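Trm112p-like protein (Encephalitozoon cuniculi, PDB 3Q87) probably activates the methyltransferase Mtq2, with which it forms a zinc-containing complex responsible for methylating the translation termination factor eRF1. Local coordinates at residues A[7-12]-A[116-121]; A[16-21]-A[102-107]; A[25-30]-A[58-63]; A[93-98]-A[109-114]. All blocks are in the same frame, centred on the assembly; numbering follows the deposited sequence.

Interaction 1 of 4, residues A[7-12]-A[116-121]. With ZN (zinc ion), chain C.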
loop_
_atom_site.group_PDB
_atom_site.type_symbol
_atom_site.label_atom_id
_atom_site.label_comp_id
_atom_site.label_asym_id
_atom_site.label_seq_id
_atom_site.Cartn_x
_atom_site.Cartn_y
_atom_site.Cartn_z
ATOM N N GLY A 7 0.676 -9.992 4.689
ATOM C CA GLY A 7 0.922 -9.314 5.951
ATOM C C GLY A 7 0.354 -7.899 6.009
ATOM O O GLY A 7 0.302 -7.282 7.072
ATOM N N LEU A 8 -0.076 -7.381 4.865
ATOM C CA LEU A 8 -0.407 -5.960 4.738
ATOM C C LEU A 8 -1.874 -5.702 4.412
ATOM O O LEU A 8 -2.384 -4.595 4.599
ATOM C CB LEU A 8 0.463 -5.328 3.644
ATOM C CG LEU A 8 1.886 -4.998 4.097
ATOM C CD1 LEU A 8 2.896 -5.221 3.000
ATOM C CD2 LEU A 8 1.948 -3.568 4.604
ATOM N N LEU A 9 -2.554 -6.714 3.898
ATOM C CA LEU A 9 -3.929 -6.527 3.465
ATOM C C LEU A 9 -4.879 -6.963 4.564
ATOM O O LEU A 9 -4.538 -7.808 5.369
ATOM C CB LEU A 9 -4.202 -7.318 2.191
ATOM C CG LEU A 9 -3.655 -6.805 0.852
ATOM C CD1 LEU A 9 -3.643 -7.914 -0.178
ATOM C CD2 LEU A 9 -4.483 -5.638 0.352
ATOM N N LYS A 10 -6.069 -6.387 4.594
ATOM C CA LYS A 10 -7.087 -6.834 5.533
ATOM C C LYS A 10 -8.471 -6.711 4.911
ATOM O O LYS A 10 -8.662 -5.982 3.932
ATOM C CB LYS A 10 -7.030 -6.021 6.826
ATOM C CG LYS A 10 -7.516 -4.571 6.687
ATOM C CD LYS A 10 -7.506 -3.864 8.035
ATOM C CE LYS A 10 -8.134 -2.479 7.972
ATOM N NZ LYS A 10 -9.616 -2.547 7.907
ATOM N N CYS A 11 -9.433 -7.429 5.479
ATOM C CA CYS A 11 -10.809 -7.313 5.038
ATOM C C CYS A 11 -11.297 -5.913 5.339
ATOM O O CYS A 11 -11.081 -5.382 6.433
ATOM C CB CYS A 11 -11.707 -8.329 5.740
ATOM S SG CYS A 11 -13.446 -8.061 5.373
ATOM N N LYS A 12 -11.953 -5.302 4.370
ATOM C CA LYS A 12 -12.310 -3.901 4.521
ATOM C C LYS A 12 -13.653 -3.744 5.234
ATOM O O LYS A 12 -14.084 -2.628 5.517
ATOM C CB LYS A 12 -12.338 -3.212 3.161
ATOM C CG LYS A 12 -13.529 -3.613 2.301
ATOM C CD LYS A 12 -13.578 -2.804 1.025
ATOM C CE LYS A 12 -14.661 -3.326 0.096
ATOM N NZ LYS A 12 -14.655 -2.550 -1.180
ATOM N N VAL A 116 -4.380 -6.710 -6.928
ATOM C CA VAL A 116 -5.406 -7.060 -5.945
ATOM C C VAL A 116 -6.548 -6.044 -5.981
ATOM O O VAL A 116 -6.356 -4.842 -5.807
ATOM C CB VAL A 116 -4.860 -7.138 -4.518
ATOM C CG1 VAL A 116 -5.984 -7.555 -3.533
ATOM C CG2 VAL A 116 -3.670 -8.111 -4.446
ATOM N N GLU A 117 -7.741 -6.551 -6.212
ATOM C CA GLU A 117 -8.887 -5.718 -6.448
ATOM C C GLU A 117 -9.733 -5.661 -5.181
ATOM O O GLU A 117 -10.421 -6.615 -4.855
ATOM C CB GLU A 117 -9.683 -6.311 -7.606
ATOM C CG GLU A 117 -11.090 -5.780 -7.693
ATOM C CD GLU A 117 -11.105 -4.337 -8.141
ATOM O OE1 GLU A 117 -10.664 -4.057 -9.278
ATOM O OE2 GLU A 117 -11.546 -3.482 -7.351
ATOM N N THR A 118 -9.687 -4.550 -4.459
ATOM C CA THR A 118 -10.426 -4.484 -3.199
ATOM C C THR A 118 -11.643 -3.566 -3.260
ATOM O O THR A 118 -12.313 -3.329 -2.254
ATOM C CB THR A 118 -9.518 -4.052 -2.025
ATOM O OG1 THR A 118 -9.263 -2.635 -2.091
ATOM C CG2 THR A 118 -8.182 -4.857 -2.035
ATOM N N VAL A 119 -11.919 -3.031 -4.438
ATOM C CA VAL A 119 -13.029 -2.098 -4.593
ATOM C C VAL A 119 -14.226 -2.862 -5.122
ATOM O O VAL A 119 -15.283 -2.836 -4.520
ATOM C CB VAL A 119 -12.690 -0.930 -5.554
ATOM C CG1 VAL A 119 -13.886 0.030 -5.685
ATOM C CG2 VAL A 119 -11.461 -0.180 -5.064
ATOM N N ASP A 120 -14.046 -3.555 -6.244
ATOM C CA ASP A 120 -15.120 -4.351 -6.830
ATOM C C ASP A 120 -15.050 -5.778 -6.295
ATOM O O ASP A 120 -14.412 -6.655 -6.876
ATOM C CB ASP A 120 -15.052 -4.327 -8.358
ATOM C CG ASP A 120 -15.265 -2.926 -8.929
ATOM O OD1 ASP A 120 -16.015 -2.135 -8.318
ATOM O OD2 ASP A 120 -14.683 -2.614 -9.993
ATOM N N THR A 121 -15.701 -5.986 -5.163
ATOM C CA THR A 121 -15.592 -7.236 -4.436
ATOM C C THR A 121 -16.698 -8.230 -4.794
ATOM O O THR A 121 -17.669 -7.891 -5.461
ATOM C CB THR A 121 -15.623 -6.982 -2.937
ATOM O OG1 THR A 121 -16.777 -6.193 -2.611
ATOM C CG2 THR A 121 -14.374 -6.238 -2.511
HETATM ZN ZN ZN C . -14.374 -9.898 6.520
HETATM O O HOH W 1 -17.225 -3.673 -2.303
#

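Interaction 2 of 4, residues A[16-21]-A[102-107]. With ZN (zinc ion), chain C.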
loop_
_atom_site.group_PDB
_atom_site.type_symbol
_atom_site.label_atom_id
_atom_site.label_comp_id
_atom_site.label_asym_id
_atom_site.label_seq_id
_atom_site.Cartn_x
_atom_site.Cartn_y
_atom_site.Cartn_z
ATOM N N PHE A 16 -12.087 -5.962 12.695
ATOM C CA PHE A 16 -11.001 -6.601 13.427
ATOM C C PHE A 16 -10.212 -7.415 12.420
ATOM O O PHE A 16 -10.728 -7.732 11.350
ATOM C CB PHE A 16 -11.562 -7.524 14.509
ATOM C CG PHE A 16 -12.665 -8.432 14.015
ATOM C CD1 PHE A 16 -12.441 -9.789 13.836
ATOM C CD2 PHE A 16 -13.919 -7.921 13.714
ATOM C CE1 PHE A 16 -13.451 -10.622 13.368
ATOM C CE2 PHE A 16 -14.932 -8.740 13.251
ATOM C CZ PHE A 16 -14.700 -10.097 13.080
ATOM N N MET A 17 -8.968 -7.747 12.749
ATOM C CA MET A 17 -8.171 -8.616 11.885
ATOM C C MET A 17 -8.839 -9.970 11.714
ATOM O O MET A 17 -9.376 -10.535 12.663
ATOM C CB MET A 17 -6.761 -8.840 12.447
ATOM C CG MET A 17 -5.733 -7.761 12.118
ATOM S SD MET A 17 -5.505 -7.439 10.356
ATOM C CE MET A 17 -6.569 -6.020 10.184
ATOM N N THR A 18 -8.790 -10.474 10.489
ATOM C CA THR A 18 -9.248 -11.799 10.146
ATOM C C THR A 18 -8.171 -12.375 9.229
ATOM O O THR A 18 -7.206 -11.686 8.908
ATOM C CB THR A 18 -10.555 -11.734 9.358
ATOM O OG1 THR A 18 -10.320 -11.041 8.135
ATOM C CG2 THR A 18 -11.637 -10.982 10.143
ATOM N N LYS A 19 -8.335 -13.616 8.795
ATOM C CA LYS A 19 -7.369 -14.236 7.888
ATOM C C LYS A 19 -7.867 -14.162 6.456
ATOM O O LYS A 19 -8.990 -14.567 6.180
ATOM C CB LYS A 19 -7.169 -15.703 8.259
ATOM C CG LYS A 19 -6.686 -15.934 9.669
ATOM C CD LYS A 19 -6.922 -17.384 10.073
ATOM C CE LYS A 19 -6.964 -17.559 11.590
ATOM N NZ LYS A 19 -7.366 -18.944 11.964
ATOM N N LEU A 20 -7.047 -13.641 5.548
ATOM C CA LEU A 20 -7.405 -13.650 4.134
ATOM C C LEU A 20 -6.849 -14.918 3.514
ATOM O O LEU A 20 -5.647 -15.149 3.567
ATOM C CB LEU A 20 -6.852 -12.418 3.411
ATOM C CG LEU A 20 -7.314 -11.070 3.998
ATOM C CD1 LEU A 20 -6.808 -9.881 3.169
ATOM C CD2 LEU A 20 -8.834 -11.049 4.140
ATOM N N ILE A 21 -7.717 -15.740 2.935
ATOM C CA ILE A 21 -7.282 -17.012 2.352
ATOM C C ILE A 21 -7.125 -16.905 0.845
ATOM O O ILE A 21 -8.007 -16.416 0.153
ATOM C CB ILE A 21 -8.254 -18.166 2.685
ATOM C CG1 ILE A 21 -8.519 -18.226 4.192
ATOM C CG2 ILE A 21 -7.695 -19.501 2.201
ATOM C CD1 ILE A 21 -7.254 -18.351 5.024
ATOM N N CYS A 102 -11.862 -13.332 2.932
ATOM C CA CYS A 102 -11.905 -13.141 4.375
ATOM C C CYS A 102 -12.543 -14.358 5.026
ATOM O O CYS A 102 -13.652 -14.720 4.682
ATOM C CB CYS A 102 -12.737 -11.912 4.735
ATOM S SG CYS A 102 -12.998 -11.736 6.554
ATOM N N ASP A 103 -11.849 -14.983 5.968
ATOM C CA ASP A 103 -12.360 -16.205 6.583
ATOM C C ASP A 103 -13.552 -15.953 7.497
ATOM O O ASP A 103 -14.261 -16.889 7.837
ATOM C CB ASP A 103 -11.257 -16.962 7.334
ATOM C CG ASP A 103 -10.762 -16.214 8.572
ATOM O OD1 ASP A 103 -11.102 -15.023 8.741
ATOM O OD2 ASP A 103 -10.031 -16.816 9.386
ATOM N N MET A 104 -13.785 -14.698 7.885
ATOM C CA MET A 104 -14.887 -14.404 8.794
ATOM C C MET A 104 -16.183 -14.003 8.090
ATOM O O MET A 104 -17.258 -14.485 8.456
ATOM C CB MET A 104 -14.500 -13.342 9.827
ATOM C CG MET A 104 -13.406 -13.799 10.793
ATOM S SD MET A 104 -13.939 -15.097 11.935
ATOM C CE MET A 104 -15.347 -14.269 12.681
ATOM N N CYS A 105 -16.097 -13.121 7.096
ATOM C CA CYS A 105 -17.315 -12.659 6.435
ATOM C C CYS A 105 -17.424 -13.155 4.997
ATOM O O CYS A 105 -18.432 -12.918 4.344
ATOM C CB CYS A 105 -17.399 -11.138 6.462
ATOM S SG CYS A 105 -16.282 -10.386 5.259
ATOM N N GLY A 106 -16.393 -13.847 4.508
ATOM C CA GLY A 106 -16.412 -14.363 3.144
ATOM C C GLY A 106 -16.233 -13.353 2.009
ATOM O O GLY A 106 -16.329 -13.713 0.847
ATOM N N LEU A 107 -16.002 -12.087 2.334
ATOM C CA LEU A 107 -15.704 -11.087 1.306
ATOM C C LEU A 107 -14.521 -11.532 0.432
ATOM O O LEU A 107 -13.515 -12.038 0.935
ATOM C CB LEU A 107 -15.378 -9.743 1.952
ATOM C CG LEU A 107 -15.183 -8.559 1.003
ATOM C CD1 LEU A 107 -16.537 -8.111 0.474
ATOM C CD2 LEU A 107 -14.486 -7.408 1.706
HETATM ZN ZN ZN C . -14.374 -9.898 6.520
#

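Interaction 3 of 4, residues A[25-30]-A[58-63]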
loop_
_atom_site.group_PDB
_atom_site.type_symbol
_atom_site.label_atom_id
_atom_site.label_comp_id
_atom_site.label_asym_id
_atom_site.label_seq_id
_atom_site.Cartn_x
_atom_site.Cartn_y
_atom_site.Cartn_z
ATOM N N GLU A 25 -5.492 -19.251 -9.192
ATOM C CA GLU A 25 -5.689 -19.831 -10.511
ATOM C C GLU A 25 -4.346 -19.964 -11.230
ATOM O O GLU A 25 -3.973 -21.049 -11.674
ATOM C CB GLU A 25 -6.678 -19.027 -11.349
ATOM C CG GLU A 25 -7.187 -19.788 -12.569
ATOM C CD GLU A 25 -7.767 -21.156 -12.210
ATOM O OE1 GLU A 25 -8.791 -21.201 -11.488
ATOM O OE2 GLU A 25 -7.203 -22.188 -12.651
ATOM N N LYS A 26 -3.601 -18.872 -11.341
ATOM C CA LYS A 26 -2.256 -19.010 -11.878
ATOM C C LYS A 26 -1.212 -18.101 -11.237
ATOM O O LYS A 26 -1.493 -16.954 -10.875
ATOM C CB LYS A 26 -2.248 -18.899 -13.403
ATOM C CG LYS A 26 -2.587 -17.547 -13.947
ATOM C CD LYS A 26 -2.042 -17.392 -15.362
ATOM C CE LYS A 26 -0.524 -17.577 -15.415
ATOM N NZ LYS A 26 0.078 -16.913 -16.621
ATOM N N ALA A 27 -0.005 -18.648 -11.103
ATOM C CA ALA A 27 1.104 -17.978 -10.443
ATOM C C ALA A 27 2.384 -18.187 -11.235
ATOM O O ALA A 27 2.580 -19.245 -11.825
ATOM C CB ALA A 27 1.281 -18.526 -9.042
ATOM N N GLU A 28 3.255 -17.182 -11.229
ATOM C CA GLU A 28 4.539 -17.257 -11.916
ATOM C C GLU A 28 5.673 -17.053 -10.924
ATOM O O GLU A 28 5.494 -16.427 -9.877
ATOM C CB GLU A 28 4.610 -16.212 -13.033
ATOM C CG GLU A 28 3.588 -16.443 -14.145
ATOM C CD GLU A 28 3.601 -15.359 -15.216
ATOM O OE1 GLU A 28 4.027 -14.222 -14.916
ATOM O OE2 GLU A 28 3.171 -15.645 -16.357
ATOM N N SER A 29 6.839 -17.608 -11.223
ATOM C CA SER A 29 7.982 -17.389 -10.354
ATOM C C SER A 29 8.581 -16.037 -10.723
ATOM O O SER A 29 8.499 -15.611 -11.876
ATOM C CB SER A 29 9.014 -18.511 -10.491
ATOM O OG SER A 29 9.823 -18.313 -11.637
ATOM N N ASN A 30 9.141 -15.355 -9.731
ATOM C CA ASN A 30 9.752 -14.045 -9.930
ATOM C C ASN A 30 11.150 -14.053 -9.340
ATOM O O ASN A 30 11.377 -14.644 -8.280
ATOM C CB ASN A 30 8.925 -12.930 -9.263
ATOM C CG ASN A 30 7.904 -12.301 -10.202
ATOM O OD1 ASN A 30 7.569 -12.855 -11.251
ATOM N ND2 ASN A 30 7.400 -11.132 -9.822
ATOM N N ASN A 58 -0.514 -24.334 1.193
ATOM C CA ASN A 58 -1.681 -25.067 0.723
ATOM C C ASN A 58 -2.314 -24.428 -0.506
ATOM O O ASN A 58 -2.675 -25.121 -1.453
ATOM C CB ASN A 58 -2.725 -25.165 1.829
ATOM C CG ASN A 58 -3.858 -26.080 1.462
ATOM O OD1 ASN A 58 -3.640 -27.140 0.876
ATOM N ND2 ASN A 58 -5.079 -25.683 1.800
ATOM N N SER A 59 -2.457 -23.104 -0.485
ATOM C CA SER A 59 -3.034 -22.389 -1.615
ATOM C C SER A 59 -2.198 -22.556 -2.882
ATOM O O SER A 59 -2.732 -22.554 -4.000
ATOM C CB SER A 59 -3.179 -20.895 -1.285
ATOM O OG SER A 59 -4.115 -20.694 -0.239
ATOM N N LEU A 60 -0.892 -22.694 -2.717
ATOM C CA LEU A 60 -0.010 -22.751 -3.877
ATOM C C LEU A 60 0.537 -24.151 -4.160
ATOM O O LEU A 60 1.538 -24.294 -4.856
ATOM C CB LEU A 60 1.141 -21.767 -3.708
ATOM C CG LEU A 60 0.735 -20.297 -3.772
ATOM C CD1 LEU A 60 1.768 -19.443 -3.070
ATOM C CD2 LEU A 60 0.554 -19.868 -5.229
ATOM N N ARG A 61 -0.135 -25.175 -3.647
ATOM C CA ARG A 61 0.368 -26.550 -3.761
ATOM C C ARG A 61 0.503 -27.043 -5.209
ATOM O O ARG A 61 1.348 -27.891 -5.508
ATOM C CB ARG A 61 -0.477 -27.517 -2.921
ATOM C CG ARG A 61 -1.902 -27.688 -3.412
ATOM C CD ARG A 61 -2.727 -28.510 -2.436
ATOM N NE ARG A 61 -4.095 -28.689 -2.911
ATOM C CZ ARG A 61 -5.084 -27.826 -2.693
ATOM N NH1 ARG A 61 -4.861 -26.714 -2.001
ATOM N NH2 ARG A 61 -6.300 -28.073 -3.165
ATOM N N ASP A 62 -0.316 -26.498 -6.102
ATOM C CA ASP A 62 -0.216 -26.808 -7.524
ATOM C C ASP A 62 0.787 -25.910 -8.266
ATOM O O ASP A 62 0.912 -25.977 -9.491
ATOM C CB ASP A 62 -1.590 -26.722 -8.185
ATOM C CG ASP A 62 -2.472 -27.902 -7.840
ATOM O OD1 ASP A 62 -3.616 -27.963 -8.349
ATOM O OD2 ASP A 62 -2.018 -28.771 -7.059
ATOM N N PHE A 63 1.496 -25.067 -7.527
ATOM C CA PHE A 63 2.560 -24.267 -8.121
ATOM C C PHE A 63 3.926 -24.784 -7.687
ATOM O O PHE A 63 4.236 -24.825 -6.501
ATOM C CB PHE A 63 2.414 -22.798 -7.740
ATOM C CG PHE A 63 3.586 -21.949 -8.144
ATOM C CD1 PHE A 63 3.673 -21.432 -9.431
ATOM C CD2 PHE A 63 4.596 -21.658 -7.240
ATOM C CE1 PHE A 63 4.747 -20.638 -9.809
ATOM C CE2 PHE A 63 5.671 -20.864 -7.608
ATOM C CZ PHE A 63 5.746 -20.352 -8.894
#

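Interaction 4 of 4, residues A[93-98]-A[109-114]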
loop_
_atom_site.group_PDB
_atom_site.type_symbol
_atom_site.label_atom_id
_atom_site.label_comp_id
_atom_site.label_asym_id
_atom_site.label_seq_id
_atom_site.Cartn_x
_atom_site.Cartn_y
_atom_site.Cartn_z
ATOM N N ILE A 93 7.343 -15.291 -5.606
ATOM C CA ILE A 93 6.184 -15.777 -6.338
ATOM C C ILE A 93 5.214 -14.641 -6.585
ATOM O O ILE A 93 5.011 -13.798 -5.719
ATOM C CB ILE A 93 5.426 -16.852 -5.547
ATOM C CG1 ILE A 93 6.344 -18.033 -5.221
ATOM C CG2 ILE A 93 4.202 -17.314 -6.327
ATOM C CD1 ILE A 93 5.682 -19.090 -4.352
ATOM N N ASP A 94 4.587 -14.647 -7.753
ATOM C CA ASP A 94 3.573 -13.660 -8.069
ATOM C C ASP A 94 2.283 -14.334 -8.534
ATOM O O ASP A 94 2.261 -15.025 -9.558
ATOM C CB ASP A 94 4.085 -12.713 -9.152
ATOM C CG ASP A 94 3.072 -11.646 -9.508
ATOM O OD1 ASP A 94 2.616 -10.932 -8.580
ATOM O OD2 ASP A 94 2.739 -11.518 -10.708
ATOM N N VAL A 95 1.212 -14.142 -7.774
ATOM C CA VAL A 95 -0.084 -14.650 -8.181
ATOM C C VAL A 95 -0.644 -13.676 -9.203
ATOM O O VAL A 95 -0.878 -12.509 -8.885
ATOM C CB VAL A 95 -1.064 -14.770 -6.984
ATOM C CG1 VAL A 95 -2.414 -15.294 -7.446
ATOM C CG2 VAL A 95 -0.493 -15.671 -5.916
ATOM N N VAL A 96 -0.840 -14.137 -10.435
ATOM C CA VAL A 96 -1.378 -13.250 -11.453
ATOM C C VAL A 96 -2.901 -13.358 -11.487
ATOM O O VAL A 96 -3.591 -12.369 -11.693
ATOM C CB VAL A 96 -0.752 -13.490 -12.864
ATOM C CG1 VAL A 96 0.753 -13.733 -12.761
ATOM C CG2 VAL A 96 -1.402 -14.647 -13.527
ATOM N N GLU A 97 -3.420 -14.557 -11.244
ATOM C CA GLU A 97 -4.860 -14.791 -11.267
ATOM C C GLU A 97 -5.288 -15.596 -10.045
ATOM O O GLU A 97 -4.696 -16.620 -9.739
ATOM C CB GLU A 97 -5.268 -15.528 -12.545
ATOM C CG GLU A 97 -4.882 -14.807 -13.832
ATOM C CD GLU A 97 -5.743 -13.579 -14.120
ATOM O OE1 GLU A 97 -6.927 -13.556 -13.704
ATOM O OE2 GLU A 97 -5.231 -12.643 -14.776
ATOM N N GLY A 98 -6.303 -15.114 -9.340
ATOM C CA GLY A 98 -6.766 -15.796 -8.148
ATOM C C GLY A 98 -7.694 -14.948 -7.307
ATOM O O GLY A 98 -8.386 -14.071 -7.825
ATOM N N TYR A 109 -11.661 -10.586 -2.556
ATOM C CA TYR A 109 -10.857 -9.694 -3.382
ATOM C C TYR A 109 -10.296 -10.482 -4.574
ATOM O O TYR A 109 -9.389 -11.290 -4.422
ATOM C CB TYR A 109 -9.671 -9.136 -2.594
ATOM C CG TYR A 109 -9.956 -8.262 -1.382
ATOM C CD1 TYR A 109 -11.130 -7.532 -1.271
ATOM C CD2 TYR A 109 -9.007 -8.133 -0.376
ATOM C CE1 TYR A 109 -11.365 -6.726 -0.177
ATOM C CE2 TYR A 109 -9.229 -7.322 0.734
ATOM C CZ TYR A 109 -10.399 -6.620 0.823
ATOM O OH TYR A 109 -10.608 -5.818 1.907
ATOM N N PRO A 110 -10.819 -10.238 -5.769
ATOM C CA PRO A 110 -10.225 -10.918 -6.923
ATOM C C PRO A 110 -8.788 -10.449 -7.123
ATOM O O PRO A 110 -8.445 -9.323 -6.778
ATOM C CB PRO A 110 -11.090 -10.442 -8.097
ATOM C CG PRO A 110 -12.365 -9.941 -7.465
ATOM C CD PRO A 110 -11.941 -9.366 -6.151
ATOM N N ILE A 111 -7.957 -11.325 -7.664
ATOM C CA ILE A 111 -6.619 -10.966 -8.092
ATOM C C ILE A 111 -6.634 -11.161 -9.602
ATOM O O ILE A 111 -6.878 -12.261 -10.088
ATOM C CB ILE A 111 -5.557 -11.861 -7.419
ATOM C CG1 ILE A 111 -5.560 -11.639 -5.897
ATOM C CG2 ILE A 111 -4.165 -11.607 -8.007
ATOM C CD1 ILE A 111 -4.834 -12.729 -5.117
ATOM N N LYS A 112 -6.404 -10.082 -10.341
ATOM C CA LYS A 112 -6.550 -10.094 -11.787
ATOM C C LYS A 112 -5.366 -9.375 -12.439
ATOM O O LYS A 112 -5.156 -8.189 -12.213
ATOM C CB LYS A 112 -7.877 -9.421 -12.157
ATOM C CG LYS A 112 -8.135 -9.298 -13.649
ATOM C CD LYS A 112 -9.370 -8.432 -13.904
ATOM C CE LYS A 112 -9.476 -7.991 -15.361
ATOM N NZ LYS A 112 -10.573 -6.993 -15.550
ATOM N N GLY A 113 -4.573 -10.094 -13.228
ATOM C CA GLY A 113 -3.366 -9.512 -13.789
ATOM C C GLY A 113 -2.371 -9.057 -12.727
ATOM O O GLY A 113 -1.738 -8.011 -12.870
ATOM N N SER A 114 -2.251 -9.843 -11.655
ATOM C CA SER A 114 -1.390 -9.529 -10.506
ATOM C C SER A 114 -1.871 -8.385 -9.601
ATOM O O SER A 114 -1.308 -8.158 -8.542
ATOM C CB SER A 114 0.042 -9.265 -10.961
ATOM O OG SER A 114 0.501 -10.364 -11.721
#

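Interaction 1 of 4, residues A[7-12]-A[116-121]
Leu-9 opens the contact from the loop of residues 7-12, its CG anti to the carbonyl carbon (chi1 -75°), and meets Val-116 tip to tip, with CD1 of Leu-9 4.1 Å from CG1 of Val-116. This is a buried apolar touch at the end strand of the sheet, and both side chains also rest on Leu-100 of strand 98-102. Cys-11 sends its side chain elsewhere: SG, anti to the backbone N (chi1 173°), binds the zinc ion at 2.4 Å together with Cys-14, Cys-102 and Cys-105. Lys-12 turns back to the second segment. Its chain is extended beyond CG, and NZ gives a hydrogen bond of 2.7 Å to O of Thr-118 that arrives in the carbonyl plane. A weak bond of 3.4 Å runs from the same NZ to O of Val-119. A water accepts from Lys-12 NZ at 3.0 Å, donates to Val-119 O and lies 2.6 Å from Thr-121 OG1, linking the ammonium group indirectly to both residues. Beside it, CE of Lys-12 packs on CG2 of Thr-121 at 3.9 Å. The same segment also faces the partner: Glu-117 and Asp-120 make salt bridges to Arg-67 of the methylase chain, whose backbone O also accepts from Thr-118 OG1. Val-116 and Glu-117 pair with a strand of that chain in a parallel ladder. The arrangement is that of a four-cysteine zinc site whose first CxxC loop is fastened to the loop following the edge strand, with Leu-9 packed on the strand itself, through which this Trm112-type activator continues its sheet into a partner.

Interaction 2 of 4, residues A[16-21]-A[102-107]
Leu-20 and Cys-102 form an antiparallel non-hydrogen-bonded pair with CA atoms 4.5 Å apart, and next to it N of Asp-103 donates to O of Lys-19 at 2.9 Å, nearly along the C=O axis. Asp-103 returns the bond through its side chain. Its CG sits between the backbone N and the carbonyl carbon (chi1 68°), and OD1 accepts from Lys-19 N at 3.1 Å, the donor lying well above the carboxylate plane. The other oxygen, OD2, lies against the aliphatic part of Lys-19, 3.2 Å from its CD, while Lys-19 NZ reaches onward to a salt bridge with Glu-51. Thr-18 touches Cys-102, Asp-103 and Met-104: its OG1 lies 3.2 Å from SG of Cys-102, and its methyl CG2 presses on CG of Met-104 at 3.4 Å, tighter than usual for two carbons. The Met-104 side chain crosses Phe-16 at about a right angle, with CG near the ring's CE1. Within the bridge, CD2 of Leu-20 rests on CA of Cys-102. The sulfur of Cys-102 receives N-H of Cys-105 at 3.4 Å, a bond that probably helps to stabilise its negative charge. With Cys-105, Cys-11 and Cys-14 it completes the zinc site, and residues 102-107 make the second CxxC turn, a zinc knuckle of the zinc beta-ribbon kind.

Interaction 3 of 4, residues A[25-30]-A[58-63]
Phe-63 brings CD1, CE1 and CZ of its ring to strand 26-29, joining the end of helix 42-59 to the two-stranded antiparallel sheet that strand 26-29 forms with strand 93-96. The side-chain contacts are apolar: CB of Ala-27 lies 3.8 Å from CD1 of Phe-63 and 4.1 Å from CD2 of Leu-60, so this one methyl touches both side chains. The ring also meets backbone. Its CE1 is 3.3 Å from O of Ala-27, which approaches obliquely, whereas N of Ser-29 lies at the ring edge near its plane, 3.8 Å from CZ. CB of Ser-29 completes the contact at the same CZ.

The ring is brought here by the chain that follows the helix. Leu-60 is the first residue to leave helical geometry, and a type I beta turn from Leu-60 to Phe-63 is closed by Phe-63 N donating to Leu-60 O at 2.8 Å. Phe-63 CG then stands anti to its own backbone N (chi1 171°), and the ring also touches Ile-93 on the partner strand. Farther back, Ser-59 OG is hydrogen-bonded to O of Leu-22 and O of Ser-55. Just after the helix, NH1 of Arg-61 donates to O of Asn-58 at 2.8 Å, above the carbonyl plane.

Interaction 4 of 4, residues A[93-98]-A[109-114]
Gly-98 and Ile-111 supply the regular backbone pairing, an antiparallel hydrogen-bonded pair in which Ile-111 N donates to Gly-98 O at 2.8 Å and Gly-98 N to Ile-111 O at 3.0 Å. A third backbone bond, Ser-114 N to Val-96 O at 2.9 Å, is nearly straight (173°) and falls on a lone pair of the carbonyl. CA of Ser-114 adds a C-H···O contact to O of Val-95.

Two carboxylates hold the turn after strand 108-112. OD2 of Asp-94 accepts from Ser-114 OG at 2.7 Å on its syn side, while OD1 takes the backbone N of Met-1. OE2 of Glu-97 accepts from Gly-113 N at 3.1 Å, with the donor well above the carboxylate plane.

The apolar side-chain contact is CG1 of Val-95 with CG2 of Ile-111, 4.1 Å apart, the two side chains crossing at about a right angle. Leu-22 and Leu-100 also touch Ile-111. Val-96 and Glu-97 both face Lys-26, a classic beta bulge, and there the chain turns a corner, leaving the two-stranded sheet to enter the four-stranded antiparallel sheet as strand 98-102.

How the interactions relate
Interactions 1 and 2 lie at the zinc end, their centres 10 Å apart, and share the metal: between them they hold Cys-11, Cys-102 and Cys-105. Interaction 4 lies between this end and interaction 3. It touches interaction 1 through probable hydrogen bonds, strands 108-112 and 115-117 being sheet neighbours, and interaction 2 only by packing. Its strand 93-96 pairs with strand 26-29 of interaction 3, the centres again 10 Å apart. Interaction 3 lies at the end of helix 42-59, about 21 Å from interaction 2 between centres. Along the chain interaction 1 encloses the others, bringing a segment near each terminus together beside the methylase chain; interaction 3 falls within the span of 2 and closes before 4 opens, while 2 and 4 alternate.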